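Local coordinates for glycosyl transferases group 1 family protein (Francisella tularensis subsp. tularensis, PDB 5I45) that probably transfers a sugar from an activated donor to an acceptor, the crystallised piece being the C-terminal domain of a GT-B enzyme, at residues A[22-27]-A[106-111]; A[43-48]-A[78-83]; A[117-122]-A[141-146]; A[135-140]-A[183-188]. All blocks are in the same frame, centred on the assembly; numbering follows the deposited sequence. Where two conformers were deposited one is given.

In the fold
All four contacts lie within one Rossmann-like domain with a parallel sheet. Interactions 2 and 4 are the buried ones: the first pairs two neighbouring helices through leucine, isoleucine and aliphatic stems, while the second sets the strand 137-140 region against helix 178-195 through alanine methyls, a water and, at the rim, a lysine-glutamine hydrogen bond. Interactions 1 and 3 are only partly buried and more polar, relying on a lysine laid over tryptophan and on backbone carbonyls bonded by a threonine, respectively. Segment 141-146 of interaction 3 follows strand 137-140 of interaction 4, and a Cys-117 to Ile-139 backbone hydrogen bond joins the two. His-120 of interaction 3 bonds Glu-46 of interaction 2.

Interaction 1. Residues A[22-27]-A[106-111]; sequences QDKKIP and PSWYRA
Lys-24 starts with CG anti to its carbonyl carbon (chi1 -63°), bends once more at chi2 (-60°) and then runs straight, so that its chain is laid obliquely across one face of the Trp-108 indole. CG, CD and CE follow the ring from its outer corner inward: CE stands 3.8 Å from the centroid of the Trp-108 six-membered ring in a CH-pi contact, and NZ lies 4.0 Å from the centroid of the five-membered ring, almost on its normal. This is a cation-pi pair of textbook form, and lysine suits the place because its methylenes can pack on the indole while its ammonium reaches a polar partner at the far end. That partner is Ser-107, whose OG accepts a hydrogen bond from Lys-24 NZ at 2.8 Å. The serine hydroxyl also bonds to Glu-104 O, a donation that would make OG a better acceptor for the ammonium and so probably helps to hold NZ over the indole. Beyond Lys-24 the chain turns through Lys-25, which has a positive phi, and Ile-26 comes back toward the tryptophan. With CG1 in the crowded position between N and the carbonyl carbon, its CD1 meets Trp-108 CH2 at 3.7 Å, tip to tip at the ring edge. Both Ile-26 and Trp-108 also touch Val-64 of strand 61-66 and Trp-21. The contact thus joins the turn after helix 17-23, ahead of the first strand, to helix 104-111, a helix flanking the parallel sheet of the Rossmann-like C-terminal domain of a GT-B protein.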
# COMPACT_ATOMS: atom_id res chain seq x y z
N GLN A 22 13.18 -7.75 4.88
CA GLN A 22 14.39 -8.44 4.41
C GLN A 22 14.08 -9.85 3.91
O GLN A 22 14.64 -10.28 2.89
CB GLN A 22 15.46 -8.48 5.51
CG GLN A 22 16.11 -7.14 5.77
CD GLN A 22 16.81 -6.62 4.55
OE1 GLN A 22 17.66 -7.32 3.96
NE2 GLN A 22 16.49 -5.40 4.14
N ASP A 23 13.18 -10.55 4.58
CA ASP A 23 12.88 -11.96 4.23
C ASP A 23 12.23 -12.08 2.87
O ASP A 23 12.24 -13.15 2.30
CB ASP A 23 11.96 -12.60 5.27
CG ASP A 23 12.61 -12.78 6.64
OD1 ASP A 23 13.83 -12.64 6.79
OD2 ASP A 23 11.83 -13.04 7.56
N LYS A 24 11.69 -10.98 2.33
CA LYS A 24 11.09 -11.02 0.97
C LYS A 24 12.13 -11.05 -0.15
O LYS A 24 11.80 -11.32 -1.30
CB LYS A 24 10.14 -9.84 0.77
CG LYS A 24 8.93 -9.85 1.73
CD LYS A 24 8.08 -11.10 1.56
CE LYS A 24 6.75 -10.99 2.29
NZ LYS A 24 5.99 -12.25 2.19
N LYS A 25 13.37 -10.77 0.18
CA LYS A 25 14.49 -10.80 -0.79
C LYS A 25 14.26 -9.90 -1.98
O LYS A 25 14.44 -10.31 -3.16
CB LYS A 25 14.84 -12.23 -1.22
CG LYS A 25 15.17 -13.15 -0.04
CD LYS A 25 16.38 -12.72 0.79
CE LYS A 25 17.67 -13.45 0.46
NZ LYS A 25 18.43 -13.01 -0.76
N ILE A 26 13.84 -8.68 -1.70
CA ILE A 26 13.71 -7.68 -2.75
C ILE A 26 14.47 -6.43 -2.37
O ILE A 26 14.72 -6.17 -1.21
CB ILE A 26 12.26 -7.40 -3.16
CG1 ILE A 26 11.40 -7.06 -1.96
CG2 ILE A 26 11.70 -8.60 -3.92
CD1 ILE A 26 10.00 -6.60 -2.31
N PRO A 27 14.86 -5.65 -3.36
CA PRO A 27 15.74 -4.51 -3.06
C PRO A 27 15.10 -3.43 -2.18
O PRO A 27 13.88 -3.25 -2.21
CB PRO A 27 16.15 -3.99 -4.47
CG PRO A 27 15.24 -4.60 -5.40
CD PRO A 27 14.64 -5.82 -4.80
N PRO A 106 -1.28 -11.76 4.01
CA PRO A 106 -1.05 -11.22 5.38
C PRO A 106 0.44 -10.96 5.67
O PRO A 106 0.81 -9.94 6.30
CB PRO A 106 -1.63 -12.31 6.29
CG PRO A 106 -2.70 -12.95 5.46
CD PRO A 106 -2.21 -12.92 4.04
N SER A 107 1.33 -11.82 5.15
CA SER A 107 2.75 -11.62 5.38
C SER A 107 3.25 -10.37 4.68
O SER A 107 4.23 -9.77 5.13
CB SER A 107 3.60 -12.84 4.93
OG SER A 107 3.64 -12.96 3.54
N TRP A 108 2.66 -10.03 3.54
CA TRP A 108 3.07 -8.81 2.85
C TRP A 108 2.71 -7.58 3.66
O TRP A 108 3.51 -6.68 3.79
CB TRP A 108 2.48 -8.70 1.43
CG TRP A 108 3.34 -9.35 0.43
CD1 TRP A 108 3.13 -10.52 -0.21
CD2 TRP A 108 4.62 -8.88 -0.01
NE1 TRP A 108 4.16 -10.80 -1.06
CE2 TRP A 108 5.09 -9.81 -0.95
CE3 TRP A 108 5.39 -7.76 0.28
CZ2 TRP A 108 6.33 -9.66 -1.60
CZ3 TRP A 108 6.61 -7.61 -0.37
CH2 TRP A 108 7.05 -8.54 -1.28
N TYR A 109 1.52 -7.54 4.24
CA TYR A 109 1.18 -6.39 5.07
C TYR A 109 2.20 -6.24 6.19
O TYR A 109 2.61 -5.11 6.52
CB TYR A 109 -0.22 -6.50 5.66
CG TYR A 109 -1.33 -6.28 4.68
CD1 TYR A 109 -1.60 -5.01 4.20
CD2 TYR A 109 -2.12 -7.32 4.23
CE1 TYR A 109 -2.64 -4.78 3.34
CE2 TYR A 109 -3.15 -7.09 3.34
CZ TYR A 109 -3.40 -5.81 2.92
OH TYR A 109 -4.43 -5.56 2.04
N ARG A 110 2.64 -7.36 6.74
CA ARG A 110 3.63 -7.34 7.84
C ARG A 110 5.00 -6.83 7.43
O ARG A 110 5.80 -6.45 8.29
CB ARG A 110 3.75 -8.74 8.46
CG ARG A 110 2.62 -9.05 9.39
CD ARG A 110 2.84 -10.32 10.19
NE ARG A 110 2.48 -11.53 9.46
CZ ARG A 110 1.24 -12.00 9.33
NH1 ARG A 110 0.19 -11.33 9.84
NH2 ARG A 110 1.05 -13.14 8.66
N ALA A 111 5.29 -6.83 6.14
CA ALA A 111 6.57 -6.37 5.62
C ALA A 111 6.54 -4.90 5.19
O ALA A 111 7.61 -4.34 4.92
CB ALA A 111 7.00 -7.23 4.44

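Interaction 2. Residues A[43-48]-A[78-83]; sequences GTQEFI and KELEQK
Two successive helices of a beta-alpha-beta-alpha-beta unit, the repeating element of a Rossmann-like domain, pack here side by side. The short segments 44-48 and 78-83 run in nearly the same direction, with axes 8° apart and 10.6 Å from each other at closest approach, as expected of helices that both return from one parallel sheet. Leu-80 carries the contact. Its CG is anti to the carbonyl carbon, and chi2 of -179° carries CD1 straight on, anti to CA, while CD2 branches aside toward Gln-45. CD1 lies between the side chains of Thr-44 and Ile-48, 3.7 Å from Thr-44 CG2 and 4.1 Å from Ile-48 CG1. CD2 rests on the backbone of Gln-45, 3.9 Å from its CA, and also meets the aliphatic stem and OE1 of that residue. A branched leucine suits this position because its two methyls can meet different neighbours, CD1 the Thr-44/Ile-48 pair and CD2 Gln-45. Toward the surface the contact changes character: Gln-45 extends with CG anti to N, and Lys-83 crosses it at about a right angle, CE being 4.0 Å from Gln-45 CD. Lys-83 NZ makes a weak salt bridge with Glu-79 OE2, 3.5 Å, and a long, weak ion pair with Glu-49, which also takes a weak hydrogen bond from Gln-45 NE2. On the sheet side, Ile-48 and Leu-80 both settle on Phe-95 of strand 93-96, Ile-48 also reaches Val-65 of strand 61-66, and Phe-47 packs against strands 30-35 and 61-66.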
# COMPACT_ATOMS: atom_id res chain seq x y z
N GLY A 43 -6.81 2.23 -9.56
CA GLY A 43 -5.83 3.28 -9.27
C GLY A 43 -4.39 2.86 -9.36
O GLY A 43 -3.51 3.59 -8.91
N THR A 44 -4.12 1.71 -9.97
CA THR A 44 -2.75 1.24 -10.05
C THR A 44 -1.83 2.23 -10.80
O THR A 44 -0.65 2.35 -10.44
CB THR A 44 -2.65 -0.14 -10.72
OG1 THR A 44 -3.78 -0.96 -10.34
CG2 THR A 44 -1.32 -0.78 -10.39
N GLN A 45 -2.39 2.96 -11.76
CA GLN A 45 -1.59 3.95 -12.45
C GLN A 45 -1.24 5.15 -11.57
O GLN A 45 -0.10 5.64 -11.64
CB GLN A 45 -2.27 4.41 -13.73
CG GLN A 45 -1.37 5.32 -14.52
CD GLN A 45 -1.73 5.39 -15.96
OE1 GLN A 45 -1.97 4.36 -16.60
NE2 GLN A 45 -1.76 6.60 -16.50
N GLU A 46 -2.18 5.65 -10.75
CA GLU A 46 -1.83 6.74 -9.86
C GLU A 46 -0.79 6.28 -8.85
O GLU A 46 0.10 7.04 -8.46
CB GLU A 46 -3.08 7.34 -9.20
CG GLU A 46 -4.02 8.00 -10.20
CD GLU A 46 -4.91 7.02 -10.93
OE1 GLU A 46 -5.74 6.39 -10.26
OE2 GLU A 46 -4.78 6.88 -12.17
N PHE A 47 -0.85 5.02 -8.46
CA PHE A 47 0.16 4.49 -7.56
C PHE A 47 1.54 4.47 -8.21
O PHE A 47 2.51 4.95 -7.62
CB PHE A 47 -0.20 3.10 -7.12
CG PHE A 47 0.81 2.45 -6.21
CD1 PHE A 47 0.81 2.68 -4.83
CD2 PHE A 47 1.76 1.60 -6.73
CE1 PHE A 47 1.73 2.05 -4.02
CE2 PHE A 47 2.69 0.99 -5.92
CZ PHE A 47 2.67 1.21 -4.56
N ILE A 48 1.63 3.91 -9.41
CA ILE A 48 2.91 3.84 -10.10
C ILE A 48 3.47 5.25 -10.38
O ILE A 48 4.67 5.49 -10.16
CB ILE A 48 2.78 3.01 -11.40
CG1 ILE A 48 2.54 1.52 -11.03
CG2 ILE A 48 4.00 3.18 -12.30
CD1 ILE A 48 3.67 0.83 -10.34
N LYS A 78 1.68 -3.91 -18.80
CA LYS A 78 2.89 -3.67 -19.61
C LYS A 78 3.26 -2.18 -19.69
O LYS A 78 4.45 -1.81 -19.61
CB LYS A 78 2.72 -4.23 -21.00
CG LYS A 78 3.02 -5.71 -21.14
CD LYS A 78 2.82 -6.24 -22.56
CE LYS A 78 3.36 -5.33 -23.67
NZ LYS A 78 2.45 -4.20 -24.10
N GLU A 79 2.24 -1.33 -19.84
CA GLU A 79 2.49 0.11 -19.91
C GLU A 79 3.04 0.59 -18.57
O GLU A 79 3.92 1.43 -18.55
CB GLU A 79 1.22 0.89 -20.29
CG GLU A 79 1.22 2.41 -20.09
CD GLU A 79 2.06 3.23 -21.07
OE1 GLU A 79 2.74 2.63 -21.93
OE2 GLU A 79 2.04 4.52 -20.99
N LEU A 80 2.49 0.11 -17.46
CA LEU A 80 3.05 0.49 -16.16
C LEU A 80 4.52 0.06 -16.01
O LEU A 80 5.35 0.83 -15.53
CB LEU A 80 2.20 -0.09 -15.05
CG LEU A 80 0.76 0.41 -15.01
CD1 LEU A 80 0.09 -0.27 -13.81
CD2 LEU A 80 0.65 1.91 -14.94
N GLU A 81 4.82 -1.15 -16.44
CA GLU A 81 6.21 -1.65 -16.37
C GLU A 81 7.13 -0.79 -17.21
O GLU A 81 8.25 -0.49 -16.79
CB GLU A 81 6.29 -3.11 -16.79
CG GLU A 81 5.65 -4.04 -15.78
CD GLU A 81 5.35 -5.42 -16.33
OE1 GLU A 81 5.27 -5.61 -17.56
OE2 GLU A 81 5.16 -6.34 -15.51
N GLN A 82 6.66 -0.37 -18.39
CA GLN A 82 7.42 0.55 -19.24
C GLN A 82 7.66 1.88 -18.58
O GLN A 82 8.76 2.43 -18.70
CB GLN A 82 6.70 0.83 -20.59
CG GLN A 82 7.29 1.95 -21.47
CD GLN A 82 6.88 3.39 -21.12
OE1 GLN A 82 7.71 4.32 -21.20
NE2 GLN A 82 5.61 3.60 -20.75
N LYS A 83 6.65 2.44 -17.94
CA LYS A 83 6.81 3.73 -17.27
C LYS A 83 7.92 3.64 -16.24
O LYS A 83 8.74 4.52 -16.11
CB LYS A 83 5.52 4.19 -16.56
CG LYS A 83 4.38 4.66 -17.43
CD LYS A 83 3.23 5.14 -16.55
CE LYS A 83 2.01 5.51 -17.35
NZ LYS A 83 2.25 6.65 -18.25

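Interaction 3. Residues A[117-122]-A[141-146]; sequences CASHKE and TKAGAW
At the C-terminal ends of neighbouring parallel strands 114-117 and 137-140, two loops lie against each other at the C-terminal edge of the sheet, where GT-B enzymes generally bind their donor nucleotide-sugar. Thr-141 makes both direct hydrogen bonds of the contact. Its backbone N gives a nearly straight hydrogen bond to Cys-117 O, 3.0 Å with an N-H...O angle of 159°, continuing the pairing of the strands by one step. Chi1 of 55° puts OG1 between N and the carbonyl carbon, where it donates to Ser-119 O at 2.7 Å, in the carbonyl plane and on a lone pair. The same OG1 accepts from Gly-144 N at 3.0 Å, an ST motif, so the hydroxyl is gripped from two sides and the helical turn begins from it. Ala-143 turns its small CB toward a row of loop carbonyls, 3.5 Å from both Ser-119 O and Lys-121 O. Beside it, Gly-144 lies so close to Cys-117 that a beta-carbon would run into Cys-117 O, which explains glycine. Water 1 bridges His-120 O and Ala-143 N, while Ser-119 OG closes its own loop on Glu-122 O at 2.6 Å. Glu-122 opens a sequence of the EX7E type that runs to Glu-130, consistent with a donor-site rim in this family.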
# COMPACT_ATOMS: atom_id res chain seq x y z
N CYS A 117 -4.34 2.58 -0.97
CA CYS A 117 -5.61 2.03 -1.45
C CYS A 117 -6.14 3.10 -2.38
O CYS A 117 -6.75 4.05 -1.93
CB CYS A 117 -6.52 1.72 -0.23
SG CYS A 117 -5.76 0.67 1.06
N ALA A 118 -5.89 2.95 -3.68
CA ALA A 118 -6.10 4.01 -4.67
C ALA A 118 -7.35 3.84 -5.54
O ALA A 118 -7.50 4.53 -6.54
CB ALA A 118 -4.87 4.07 -5.58
N SER A 119 -8.23 2.93 -5.16
CA SER A 119 -9.37 2.62 -6.02
C SER A 119 -10.23 3.84 -6.32
O SER A 119 -10.49 4.65 -5.46
CB SER A 119 -10.23 1.57 -5.38
OG SER A 119 -11.29 1.21 -6.23
N HIS A 120 -10.71 3.93 -7.54
CA HIS A 120 -11.56 5.06 -7.88
C HIS A 120 -12.94 4.97 -7.26
O HIS A 120 -13.49 5.98 -6.78
CB HIS A 120 -11.70 5.20 -9.38
CG HIS A 120 -10.41 5.42 -10.10
ND1 HIS A 120 -10.30 5.31 -11.47
CD2 HIS A 120 -9.17 5.67 -9.64
CE1 HIS A 120 -9.05 5.54 -11.82
NE2 HIS A 120 -8.35 5.76 -10.73
N LYS A 121 -13.49 3.76 -7.26
CA LYS A 121 -14.89 3.51 -6.82
C LYS A 121 -15.12 2.20 -6.12
O LYS A 121 -15.91 2.13 -5.17
CB LYS A 121 -15.84 3.51 -8.05
CG LYS A 121 -15.92 4.83 -8.75
CD LYS A 121 -16.97 4.87 -9.84
CE LYS A 121 -17.14 6.29 -10.34
NZ LYS A 121 -17.74 7.21 -9.32
N GLU A 122 -14.48 1.15 -6.60
CA GLU A 122 -14.72 -0.20 -6.07
C GLU A 122 -14.03 -0.43 -4.74
O GLU A 122 -12.94 0.10 -4.49
CB GLU A 122 -14.26 -1.23 -7.11
CG GLU A 122 -14.99 -1.05 -8.42
CD GLU A 122 -14.37 -1.81 -9.57
OE1 GLU A 122 -13.56 -2.72 -9.35
OE2 GLU A 122 -14.70 -1.48 -10.72
N THR A 141 -8.08 6.58 -1.09
CA THR A 141 -9.20 7.35 -1.62
C THR A 141 -10.45 7.05 -0.75
O THR A 141 -10.45 6.15 0.07
CB THR A 141 -9.51 6.89 -3.04
OG1 THR A 141 -9.74 5.48 -3.00
CG2 THR A 141 -8.37 7.20 -3.98
N LYS A 142 -11.53 7.77 -1.02
CA LYS A 142 -12.84 7.53 -0.36
C LYS A 142 -13.23 6.05 -0.53
O LYS A 142 -13.60 5.36 0.44
CB LYS A 142 -13.89 8.43 -0.99
CG LYS A 142 -15.29 8.29 -0.39
CD LYS A 142 -16.25 9.34 -0.95
CE LYS A 142 -15.91 10.73 -0.46
NZ LYS A 142 -17.05 11.67 -0.58
N ALA A 143 -13.11 5.54 -1.75
CA ALA A 143 -13.41 4.12 -2.04
C ALA A 143 -12.47 3.18 -1.29
O ALA A 143 -12.89 2.14 -0.76
CB ALA A 143 -13.31 3.85 -3.54
N GLY A 144 -11.18 3.52 -1.29
CA GLY A 144 -10.16 2.70 -0.66
C GLY A 144 -10.35 2.48 0.82
O GLY A 144 -9.90 1.48 1.35
N ALA A 145 -11.03 3.42 1.46
CA ALA A 145 -11.29 3.35 2.90
C ALA A 145 -12.79 3.50 3.24
O ALA A 145 -13.17 4.11 4.26
CB ALA A 145 -10.44 4.37 3.63
N TRP A 146 -13.60 2.92 2.38
CA TRP A 146 -15.07 2.85 2.53
C TRP A 146 -15.48 2.06 3.79
O TRP A 146 -14.84 1.06 4.09
CB TRP A 146 -15.66 2.21 1.27
CG TRP A 146 -17.15 2.29 1.22
CD1 TRP A 146 -17.89 3.30 0.69
CD2 TRP A 146 -18.07 1.36 1.77
NE1 TRP A 146 -19.22 3.05 0.86
CE2 TRP A 146 -19.37 1.86 1.52
CE3 TRP A 146 -17.93 0.15 2.46
CZ2 TRP A 146 -20.53 1.19 1.95
CZ3 TRP A 146 -19.09 -0.53 2.87
CH2 TRP A 146 -20.37 0.00 2.61
O HOH W 1 -12.83 7.17 -4.21

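Interaction 4. Residues A[135-140]-A[183-188]; sequences KCAVIA and KIAQNG
Lys-135 lies alongside Gln-186, the two chains pointing the same way, and its NZ donates to Gln-186 OE1 at 3.0 Å, in the carbonyl plane and on a lone pair (C=O...N angle 122°). The lysine gets there with a chi1 of -141°, away from the usual staggered values, and a bend at chi3. Gln-186 has its CG anti to the backbone N, then turns at chi2 (71°), which brings its amide back to the lysine. The glutamine NE2 is bonded to Asp-190, so both ends of the amide are engaged, and the ammonium also has a cation-pi partner in Tyr-189. Lys-135 has positive phi because it is the C-prime residue of a Schellman motif ending helix 126-133, with Cys-136 N bonded to Ala-131 O; from there the chain enters strand 137-140 of the Rossmann-like sheet, and helix 178-195 lies against this entry. Ala-185 is the point of closest packing with the backbone: its CB comes 3.4 Å from Lys-135 O and 3.8 Å from Ala-137 N. A methyl suits a helix this near a strand, the CA atoms of Ala-137 and Ala-185 being only 4.3 Å apart. Ala-137 CB in turn meets Ala-185 CB at 4.2 Å and, more loosely, Ile-184 CG2, and it also touches Leu-174 of helix 164-176. Beside these methyls, water 2 gives hydrogen bonds to Cys-136 O and Ala-185 O, each 2.8 Å away, linking two carbonyls that cannot bond to each other.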
# COMPACT_ATOMS: atom_id res chain seq x y z
N LYS A 135 -0.69 -2.53 11.31
CA LYS A 135 0.07 -1.36 11.68
C LYS A 135 0.88 -0.76 10.52
O LYS A 135 1.96 -0.20 10.69
CB LYS A 135 0.90 -1.59 12.95
CG LYS A 135 0.92 -0.40 13.89
CD LYS A 135 1.64 -0.65 15.20
CE LYS A 135 0.93 -1.61 16.16
NZ LYS A 135 1.67 -1.66 17.45
N CYS A 136 0.30 -0.86 9.34
CA CYS A 136 0.80 -0.12 8.15
C CYS A 136 0.16 1.26 8.16
O CYS A 136 -1.01 1.40 8.53
CB CYS A 136 0.40 -0.81 6.86
SG CYS A 136 0.83 -2.52 6.72
N ALA A 137 0.88 2.30 7.74
CA ALA A 137 0.25 3.61 7.55
C ALA A 137 -0.51 3.58 6.24
O ALA A 137 0.08 3.15 5.24
CB ALA A 137 1.32 4.68 7.54
N VAL A 138 -1.75 4.04 6.20
CA VAL A 138 -2.57 3.96 4.99
C VAL A 138 -2.86 5.32 4.38
O VAL A 138 -3.23 6.31 5.07
CB VAL A 138 -3.90 3.25 5.31
CG1 VAL A 138 -4.87 3.27 4.12
CG2 VAL A 138 -3.64 1.82 5.70
N ILE A 139 -2.69 5.33 3.05
CA ILE A 139 -3.12 6.43 2.20
C ILE A 139 -4.23 5.86 1.33
O ILE A 139 -4.03 4.86 0.68
CB ILE A 139 -1.97 6.92 1.30
CG1 ILE A 139 -0.82 7.47 2.14
CG2 ILE A 139 -2.51 7.98 0.34
CD1 ILE A 139 0.48 7.58 1.36
N ALA A 140 -5.40 6.48 1.34
CA ALA A 140 -6.54 5.94 0.62
C ALA A 140 -7.40 6.99 -0.01
O ALA A 140 -7.47 8.12 0.44
CB ALA A 140 -7.42 5.16 1.62
N LYS A 183 3.04 7.14 14.40
CA LYS A 183 1.87 7.55 15.16
C LYS A 183 0.57 7.36 14.38
O LYS A 183 -0.41 6.86 14.93
CB LYS A 183 2.03 8.98 15.63
CG LYS A 183 0.79 9.53 16.31
CD LYS A 183 1.15 10.35 17.52
CE LYS A 183 0.03 11.33 17.83
NZ LYS A 183 -1.14 11.02 16.95
N ILE A 184 0.58 7.73 13.10
CA ILE A 184 -0.57 7.52 12.22
C ILE A 184 -0.92 6.04 12.16
O ILE A 184 -2.06 5.66 12.33
CB ILE A 184 -0.25 8.05 10.80
CG1 ILE A 184 -0.18 9.58 10.81
CG2 ILE A 184 -1.24 7.53 9.76
CD1 ILE A 184 -1.47 10.30 11.00
N ALA A 185 0.12 5.22 11.96
CA ALA A 185 -0.07 3.77 11.85
C ALA A 185 -0.64 3.15 13.14
O ALA A 185 -1.55 2.34 13.09
CB ALA A 185 1.22 3.07 11.44
N GLN A 186 -0.08 3.55 14.27
CA GLN A 186 -0.57 3.11 15.56
C GLN A 186 -2.02 3.55 15.77
O GLN A 186 -2.84 2.76 16.27
CB GLN A 186 0.33 3.62 16.65
CG GLN A 186 -0.07 3.16 18.04
CD GLN A 186 0.18 1.69 18.28
OE1 GLN A 186 1.29 1.21 18.09
NE2 GLN A 186 -0.84 0.95 18.70
N ASN A 187 -2.35 4.79 15.43
CA ASN A 187 -3.71 5.24 15.59
C ASN A 187 -4.68 4.42 14.74
O ASN A 187 -5.77 4.09 15.18
CB ASN A 187 -3.83 6.71 15.21
CG ASN A 187 -3.13 7.66 16.18
OD1 ASN A 187 -2.87 8.83 15.84
ND2 ASN A 187 -2.85 7.20 17.38
N GLY A 188 -4.28 4.10 13.50
CA GLY A 188 -5.12 3.25 12.63
C GLY A 188 -5.32 1.86 13.23
O GLY A 188 -6.42 1.32 13.23
O HOH W 2 -2.76 2.07 10.57